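MRNA-capping enzyme subunit alpha (Saccharomyces cerevisiae, PDB 3KYH) transfers GMP from GTP to the 5'-diphosphate end of RNA through a covalent enzyme-GMP intermediate, the second step of mRNA capping. Local coordinates at residues L18-K29 and R98-N106; L175-F184 and T196-K204. All coordinates share one frame; numbering follows the deposited sequence.

Interaction 1 (L18-K29 and R98-N106); sequences LIQPGNVTQDLK and RENNYYLVN
The Y102 ring is met obliquely by three side chains from the first turns of helix 23-35. T25 brings its methyl CG2 to 4.0 Å from Y102 CD1, L28 sets CB 3.7 Å from Y102 CE2, and K29 lays its aliphatic chain past the phenol end, CG 4.0 Å from Y102 OH. The Y103 ring instead meets the loop before the helix: L18 N lies in its plane at the edge, and I19 CG1 reaches to 3.6 Å from Y103 CE2. The axes of helix segment 23-29 and strand 102-105 pass 10.0 Å apart at their closest, at 96°; the N-terminal helix packs across strand 102-105, which pairs antiparallel with 91-96, and F94 and I96 of that strand lie beside L28 and Y102. N100, the centre of an inverse gamma turn just before the strand, turns its carbonyl to the helix, where K29 NZ donates to N100 O at 2.9 Å, arriving somewhat out of the carbonyl plane. The lysine reaches it because its chain is extended beyond CG. T25 is held by its hydroxyl, OG1 donating to P21 O in the carbonyl plane; with OG1 beside the backbone N (chi1 -53°), CG2 stands anti to that N, on the side of Y102. At the other end Q20 crosses L104 at about a right angle, Q20 CG 3.5 Å from L104 CD1. N101 offers I19 CD1 its CB, while its ND2 is hydrogen-bonded to OD1 of D97.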
# COMPACT_ATOMS: atom_id res chain seq x y z
N LEU C 18 12.91 -28.29 26.56
CA LEU C 18 12.57 -27.34 25.49
C LEU C 18 13.27 -27.78 24.20
O LEU C 18 14.08 -28.72 24.22
CB LEU C 18 12.97 -25.92 25.84
CG LEU C 18 14.41 -25.44 26.08
CD1 LEU C 18 14.44 -23.91 26.27
CD2 LEU C 18 15.04 -26.14 27.28
N ILE C 19 12.90 -27.18 23.06
CA ILE C 19 13.78 -27.29 21.90
C ILE C 19 14.79 -26.17 22.09
O ILE C 19 14.49 -25.12 22.73
CB ILE C 19 13.12 -27.24 20.48
CG1 ILE C 19 11.62 -27.57 20.46
CG2 ILE C 19 13.95 -28.10 19.46
CD1 ILE C 19 10.97 -27.59 19.05
N GLN C 20 16.01 -26.48 21.63
CA GLN C 20 17.08 -25.53 21.34
C GLN C 20 16.95 -24.96 19.91
O GLN C 20 15.92 -25.22 19.26
CB GLN C 20 18.40 -26.23 21.58
CG GLN C 20 18.57 -26.75 23.01
CD GLN C 20 18.31 -25.69 24.06
OE1 GLN C 20 18.84 -24.57 24.00
NE2 GLN C 20 17.50 -26.04 25.05
N PRO C 21 17.93 -24.14 19.43
CA PRO C 21 17.84 -23.58 18.06
C PRO C 21 17.47 -24.52 16.88
O PRO C 21 17.29 -25.72 17.06
CB PRO C 21 19.21 -22.93 17.86
CG PRO C 21 19.59 -22.44 19.21
CD PRO C 21 18.85 -23.31 20.24
N GLY C 22 17.33 -23.96 15.68
CA GLY C 22 16.92 -24.71 14.48
C GLY C 22 18.09 -25.40 13.81
O GLY C 22 17.97 -26.54 13.34
N ASN C 23 19.22 -24.69 13.73
CA ASN C 23 20.50 -25.24 13.29
C ASN C 23 20.95 -26.36 14.24
O ASN C 23 21.18 -27.50 13.80
CB ASN C 23 21.55 -24.12 13.17
CG ASN C 23 21.70 -23.28 14.44
OD1 ASN C 23 20.72 -22.78 15.00
ND2 ASN C 23 22.93 -23.10 14.88
N VAL C 24 21.00 -26.05 15.54
CA VAL C 24 21.35 -27.00 16.60
C VAL C 24 20.34 -28.17 16.68
O VAL C 24 20.59 -29.13 17.40
CB VAL C 24 21.57 -26.27 17.98
CG1 VAL C 24 22.42 -27.14 18.96
CG2 VAL C 24 22.24 -24.88 17.79
N THR C 25 19.21 -28.08 15.98
CA THR C 25 18.33 -29.24 15.77
C THR C 25 18.85 -30.04 14.55
O THR C 25 18.99 -31.27 14.62
CB THR C 25 16.81 -28.87 15.59
OG1 THR C 25 16.35 -28.04 16.68
CG2 THR C 25 15.92 -30.12 15.51
N GLN C 26 19.18 -29.33 13.47
CA GLN C 26 19.73 -29.91 12.22
C GLN C 26 20.97 -30.79 12.47
O GLN C 26 21.07 -31.89 11.91
CB GLN C 26 20.07 -28.81 11.20
CG GLN C 26 18.88 -27.96 10.72
CD GLN C 26 19.26 -26.52 10.33
OE1 GLN C 26 20.38 -26.25 9.88
NE2 GLN C 26 18.32 -25.59 10.53
N ASP C 27 21.87 -30.29 13.32
CA ASP C 27 23.10 -30.96 13.71
C ASP C 27 22.87 -32.37 14.26
O ASP C 27 23.57 -33.33 13.89
CB ASP C 27 23.81 -30.11 14.78
CG ASP C 27 24.48 -28.86 14.22
OD1 ASP C 27 25.42 -28.35 14.89
OD2 ASP C 27 24.08 -28.38 13.12
N LEU C 28 21.90 -32.49 15.16
CA LEU C 28 21.60 -33.75 15.81
C LEU C 28 20.88 -34.65 14.82
O LEU C 28 21.20 -35.83 14.70
CB LEU C 28 20.79 -33.50 17.08
CG LEU C 28 21.66 -33.04 18.25
CD1 LEU C 28 21.73 -31.52 18.39
CD2 LEU C 28 21.17 -33.64 19.54
N LYS C 29 19.94 -34.05 14.08
CA LYS C 29 19.23 -34.73 12.98
C LYS C 29 20.24 -35.47 12.08
O LYS C 29 20.01 -36.63 11.73
CB LYS C 29 18.27 -33.79 12.21
CG LYS C 29 16.96 -33.40 12.97
CD LYS C 29 15.76 -32.94 12.09
CE LYS C 29 14.39 -33.10 12.82
NZ LYS C 29 13.06 -32.88 12.07
N ARG C 98 6.32 -35.99 18.04
CA ARG C 98 5.61 -36.58 16.87
C ARG C 98 6.02 -35.91 15.55
O ARG C 98 6.32 -36.55 14.53
CB ARG C 98 4.08 -36.52 17.09
CG ARG C 98 3.22 -37.38 16.14
CD ARG C 98 2.96 -38.79 16.65
NE ARG C 98 1.90 -38.82 17.66
CZ ARG C 98 1.43 -39.92 18.25
NH1 ARG C 98 1.94 -41.12 17.96
NH2 ARG C 98 0.46 -39.82 19.15
N GLU C 99 6.00 -34.59 15.59
CA GLU C 99 6.74 -33.80 14.62
C GLU C 99 8.19 -33.89 15.15
O GLU C 99 8.38 -33.89 16.37
CB GLU C 99 6.19 -32.37 14.61
CG GLU C 99 6.80 -31.43 13.59
CD GLU C 99 6.62 -31.89 12.16
OE1 GLU C 99 5.46 -31.91 11.70
OE2 GLU C 99 7.63 -32.24 11.52
N ASN C 100 9.17 -34.06 14.27
CA ASN C 100 10.57 -34.23 14.70
C ASN C 100 11.21 -32.98 15.30
O ASN C 100 11.82 -32.15 14.60
CB ASN C 100 11.45 -34.78 13.57
CG ASN C 100 11.70 -36.26 13.70
OD1 ASN C 100 12.82 -36.70 13.98
ND2 ASN C 100 10.64 -37.04 13.53
N ASN C 101 11.01 -32.83 16.61
CA ASN C 101 11.41 -31.64 17.35
C ASN C 101 12.12 -32.08 18.63
O ASN C 101 11.68 -33.05 19.27
CB ASN C 101 10.19 -30.77 17.64
CG ASN C 101 9.14 -30.82 16.51
OD1 ASN C 101 9.41 -30.45 15.36
ND2 ASN C 101 7.93 -31.29 16.85
N TYR C 102 13.20 -31.39 19.00
CA TYR C 102 14.18 -31.91 19.97
C TYR C 102 14.26 -31.21 21.33
O TYR C 102 14.65 -30.03 21.42
CB TYR C 102 15.57 -31.94 19.31
CG TYR C 102 15.84 -33.11 18.37
CD1 TYR C 102 14.90 -33.51 17.41
CD2 TYR C 102 17.07 -33.78 18.41
CE1 TYR C 102 15.17 -34.54 16.55
CE2 TYR C 102 17.36 -34.82 17.53
CZ TYR C 102 16.40 -35.20 16.61
OH TYR C 102 16.66 -36.25 15.75
N TYR C 103 13.98 -31.95 22.40
CA TYR C 103 13.92 -31.36 23.74
C TYR C 103 15.19 -31.59 24.59
O TYR C 103 15.90 -32.57 24.36
CB TYR C 103 12.58 -31.70 24.43
CG TYR C 103 11.37 -31.14 23.67
CD1 TYR C 103 10.61 -31.94 22.80
CD2 TYR C 103 11.01 -29.80 23.80
CE1 TYR C 103 9.51 -31.40 22.10
CE2 TYR C 103 9.93 -29.25 23.10
CZ TYR C 103 9.18 -30.05 22.26
OH TYR C 103 8.14 -29.47 21.58
N LEU C 104 15.52 -30.66 25.49
CA LEU C 104 16.77 -30.73 26.29
C LEU C 104 16.61 -30.76 27.80
O LEU C 104 16.66 -29.73 28.49
CB LEU C 104 17.81 -29.68 25.88
CG LEU C 104 19.30 -30.08 25.97
CD1 LEU C 104 20.08 -29.32 24.93
CD2 LEU C 104 20.06 -29.96 27.32
N VAL C 105 16.52 -31.98 28.32
CA VAL C 105 16.39 -32.23 29.75
C VAL C 105 17.73 -32.01 30.48
O VAL C 105 18.79 -31.97 29.84
CB VAL C 105 15.84 -33.65 30.00
CG1 VAL C 105 14.84 -33.59 31.14
CG2 VAL C 105 15.12 -34.18 28.77
N ASN C 106 17.67 -31.87 31.80
CA ASN C 106 18.84 -31.60 32.64
C ASN C 106 19.70 -32.85 32.95
O ASN C 106 20.00 -33.64 32.04
CB ASN C 106 18.43 -30.82 33.91
CG ASN C 106 18.83 -29.33 33.88
OD1 ASN C 106 19.13 -28.76 34.93
ND2 ASN C 106 18.81 -28.69 32.71

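Interaction 2 (L175-F184 and T196-K204); sequences LGKEFFKPYF and TFPFKISMK
Helix 168-189 packs against strand 200-203 of the large mixed sheet in the catalytic domain, mainly through F180 and Y183 on the helix and I201 and M203 on the strand. F180 has CG anti to its backbone N (chi1 -168°), which carries the ring to the strand. M203 CG sits over the centre of one face, 3.8 Å from the F180 centroid, in a CH-pi contact. The sulfur M203 SD stands obliquely 4.7 Å from the same centroid, a Met-aromatic contact, and S202 CA lies at the ring edge, 3.6 Å from F180 CE1. The axes of helix 175-184 and strand 200-203 run roughly antiparallel, at 145°, and strand 200-203 pairs in parallel with 146-152, whose M152 also touches L175 and F179 of the helix. An alanine in place of F180 is likely to leave M203 CG and SD without their aromatic partner and open a gap beside I201 CG2. Three residues further along the helix, Y183 has I201 CB over one face, 4.2 Å from the ring centroid, while I201 CD1 approaches Y183 CE1 to 3.5 Å. F197 meets that tyrosine obliquely, planes at 39°, with F197 CE1 3.6 Å from Y183 CE1; F108 lies against F197 as well.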
# COMPACT_ATOMS: atom_id res chain seq x y z
N LEU C 175 18.90 -53.42 25.79
CA LEU C 175 18.32 -52.26 26.48
C LEU C 175 18.16 -52.43 28.00
O LEU C 175 18.14 -51.46 28.75
CB LEU C 175 16.97 -51.90 25.84
CG LEU C 175 15.89 -51.02 26.49
CD1 LEU C 175 16.35 -49.58 26.49
CD2 LEU C 175 14.56 -51.12 25.75
N GLY C 176 18.01 -53.68 28.43
CA GLY C 176 17.81 -54.01 29.83
C GLY C 176 19.11 -53.75 30.53
O GLY C 176 19.23 -52.77 31.26
N LYS C 177 20.08 -54.62 30.24
CA LYS C 177 21.45 -54.61 30.79
C LYS C 177 22.07 -53.27 30.44
O LYS C 177 22.31 -52.45 31.32
CB LYS C 177 22.30 -55.75 30.19
CG LYS C 177 21.54 -56.92 29.56
CD LYS C 177 20.94 -57.92 30.56
CE LYS C 177 19.56 -57.52 31.07
NZ LYS C 177 18.55 -57.35 29.97
N GLU C 178 22.24 -53.04 29.14
CA GLU C 178 22.84 -51.81 28.65
C GLU C 178 22.36 -50.53 29.33
O GLU C 178 23.04 -50.05 30.24
CB GLU C 178 22.81 -51.75 27.12
CG GLU C 178 24.01 -52.41 26.46
CD GLU C 178 23.82 -53.89 26.19
OE1 GLU C 178 23.33 -54.61 27.10
OE2 GLU C 178 24.17 -54.33 25.06
N PHE C 179 21.23 -49.98 28.91
CA PHE C 179 20.80 -48.70 29.46
C PHE C 179 20.20 -48.70 30.89
O PHE C 179 20.59 -47.88 31.71
CB PHE C 179 19.86 -48.04 28.47
CG PHE C 179 19.21 -46.78 28.98
CD1 PHE C 179 19.94 -45.60 29.06
CD2 PHE C 179 17.87 -46.77 29.31
CE1 PHE C 179 19.34 -44.42 29.48
CE2 PHE C 179 17.25 -45.59 29.74
CZ PHE C 179 18.00 -44.41 29.82
N PHE C 180 19.25 -49.61 31.17
CA PHE C 180 18.42 -49.55 32.37
C PHE C 180 19.12 -50.00 33.66
O PHE C 180 19.05 -49.29 34.67
CB PHE C 180 17.12 -50.33 32.15
CG PHE C 180 16.07 -50.10 33.20
CD1 PHE C 180 15.11 -49.11 33.04
CD2 PHE C 180 15.99 -50.93 34.33
CE1 PHE C 180 14.11 -48.92 34.00
CE2 PHE C 180 15.01 -50.75 35.29
CZ PHE C 180 14.05 -49.74 35.13
N LYS C 181 19.70 -51.20 33.64
CA LYS C 181 20.50 -51.73 34.74
C LYS C 181 21.41 -50.62 35.38
O LYS C 181 21.21 -50.30 36.56
CB LYS C 181 21.27 -52.99 34.27
CG LYS C 181 21.36 -54.19 35.20
CD LYS C 181 22.41 -54.01 36.29
CE LYS C 181 23.28 -55.22 36.51
NZ LYS C 181 24.54 -54.67 37.13
N PRO C 182 22.32 -49.96 34.60
CA PRO C 182 23.16 -48.85 35.09
C PRO C 182 22.45 -47.56 35.47
O PRO C 182 22.91 -46.88 36.38
CB PRO C 182 24.10 -48.58 33.93
CG PRO C 182 23.28 -48.87 32.77
CD PRO C 182 22.57 -50.14 33.16
N TYR C 183 21.35 -47.20 34.80
CA TYR C 183 20.45 -46.19 35.39
C TYR C 183 20.08 -46.72 36.77
O TYR C 183 20.39 -46.06 37.76
CB TYR C 183 19.20 -45.86 34.53
CG TYR C 183 18.14 -45.02 35.23
CD1 TYR C 183 17.97 -43.67 34.91
CD2 TYR C 183 17.28 -45.58 36.20
CE1 TYR C 183 16.99 -42.88 35.56
CE2 TYR C 183 16.30 -44.79 36.86
CZ TYR C 183 16.16 -43.45 36.53
OH TYR C 183 15.20 -42.68 37.16
N PHE C 184 19.55 -47.93 36.86
CA PHE C 184 18.87 -48.36 38.08
C PHE C 184 19.81 -48.53 39.27
O PHE C 184 19.55 -47.98 40.35
CB PHE C 184 17.95 -49.57 37.88
CG PHE C 184 16.72 -49.54 38.76
CD1 PHE C 184 15.55 -48.93 38.31
CD2 PHE C 184 16.76 -50.06 40.06
CE1 PHE C 184 14.42 -48.86 39.13
CE2 PHE C 184 15.64 -49.99 40.89
CZ PHE C 184 14.46 -49.39 40.42
N THR C 196 19.43 -34.04 40.22
CA THR C 196 19.53 -33.53 38.83
C THR C 196 18.55 -34.23 37.86
O THR C 196 18.29 -33.71 36.77
CB THR C 196 21.00 -33.71 38.24
OG1 THR C 196 21.27 -35.10 37.99
CG2 THR C 196 22.13 -33.15 39.11
N PHE C 197 18.10 -35.42 38.25
CA PHE C 197 17.14 -36.29 37.53
C PHE C 197 15.70 -35.74 37.75
O PHE C 197 15.17 -35.84 38.87
CB PHE C 197 17.24 -37.72 38.12
CG PHE C 197 18.46 -38.54 37.70
CD1 PHE C 197 18.32 -39.92 37.53
CD2 PHE C 197 19.74 -37.98 37.57
CE1 PHE C 197 19.40 -40.74 37.17
CE2 PHE C 197 20.86 -38.79 37.21
CZ PHE C 197 20.68 -40.18 37.01
N PRO C 198 15.07 -35.15 36.72
CA PRO C 198 13.77 -34.47 36.85
C PRO C 198 12.53 -35.34 36.98
O PRO C 198 11.47 -34.83 37.33
CB PRO C 198 13.64 -33.69 35.53
CG PRO C 198 14.46 -34.46 34.57
CD PRO C 198 15.65 -34.88 35.40
N PHE C 199 12.67 -36.63 36.68
CA PHE C 199 11.54 -37.53 36.50
C PHE C 199 11.99 -38.99 36.44
O PHE C 199 13.12 -39.26 36.04
CB PHE C 199 10.79 -37.13 35.23
CG PHE C 199 11.51 -37.43 33.91
CD1 PHE C 199 11.98 -38.71 33.58
CD2 PHE C 199 11.55 -36.46 32.92
CE1 PHE C 199 12.47 -38.98 32.30
CE2 PHE C 199 12.12 -36.71 31.66
CZ PHE C 199 12.56 -37.98 31.35
N LYS C 200 11.11 -39.94 36.77
CA LYS C 200 11.48 -41.36 36.85
C LYS C 200 11.49 -42.14 35.52
O LYS C 200 10.88 -41.72 34.53
CB LYS C 200 10.65 -42.08 37.92
CG LYS C 200 11.39 -43.26 38.56
CD LYS C 200 10.49 -44.25 39.28
CE LYS C 200 10.99 -45.66 39.00
NZ LYS C 200 10.62 -46.68 40.02
N ILE C 201 12.21 -43.27 35.50
CA ILE C 201 12.28 -44.17 34.34
C ILE C 201 11.88 -45.61 34.71
O ILE C 201 12.13 -46.06 35.82
CB ILE C 201 13.65 -44.09 33.63
CG1 ILE C 201 13.76 -42.75 32.89
CG2 ILE C 201 13.82 -45.16 32.55
CD1 ILE C 201 14.27 -41.62 33.74
N SER C 202 11.15 -46.27 33.81
CA SER C 202 10.77 -47.67 34.00
C SER C 202 10.62 -48.37 32.69
O SER C 202 10.37 -47.70 31.66
CB SER C 202 9.51 -47.84 34.85
OG SER C 202 9.33 -49.23 35.14
N MET C 203 10.77 -49.69 32.73
CA MET C 203 10.55 -50.55 31.56
C MET C 203 9.05 -50.70 31.21
O MET C 203 8.21 -50.72 32.11
CB MET C 203 11.22 -51.92 31.76
CG MET C 203 12.76 -51.87 31.80
SD MET C 203 13.65 -51.96 30.23
CE MET C 203 13.74 -53.76 30.09
N LYS C 204 8.70 -50.74 29.92
CA LYS C 204 7.32 -51.10 29.56
C LYS C 204 7.10 -52.57 29.89
O LYS C 204 7.83 -53.47 29.43
CB LYS C 204 6.91 -50.75 28.11
CG LYS C 204 5.40 -50.47 27.95
CD LYS C 204 5.08 -49.59 26.73
CE LYS C 204 3.57 -49.27 26.56
NZ LYS C 204 3.20 -48.53 25.27

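How the interactions relate
Both contacts reach the same mixed sheet of the catalytic domain, their centres about 22 Å apart. Interaction 1 comes first along the chain and closes before interaction 2 opens. It uses strand 102-105, which pairs with 91-96; interaction 2 uses strand 200-203, which pairs with 146-152, and strands 76-84 and 129-139 link the two pairs. Helix 23-35 and helix 168-189 are thus attached to separate parts of one sheet. The two contacts nevertheless touch where the end of 98-106 reaches the start of 196-204: V105 CG1 packs 3.6 Å from P198 CG. Both lie away from K72, the active-site lysine that forms the covalent GMP intermediate.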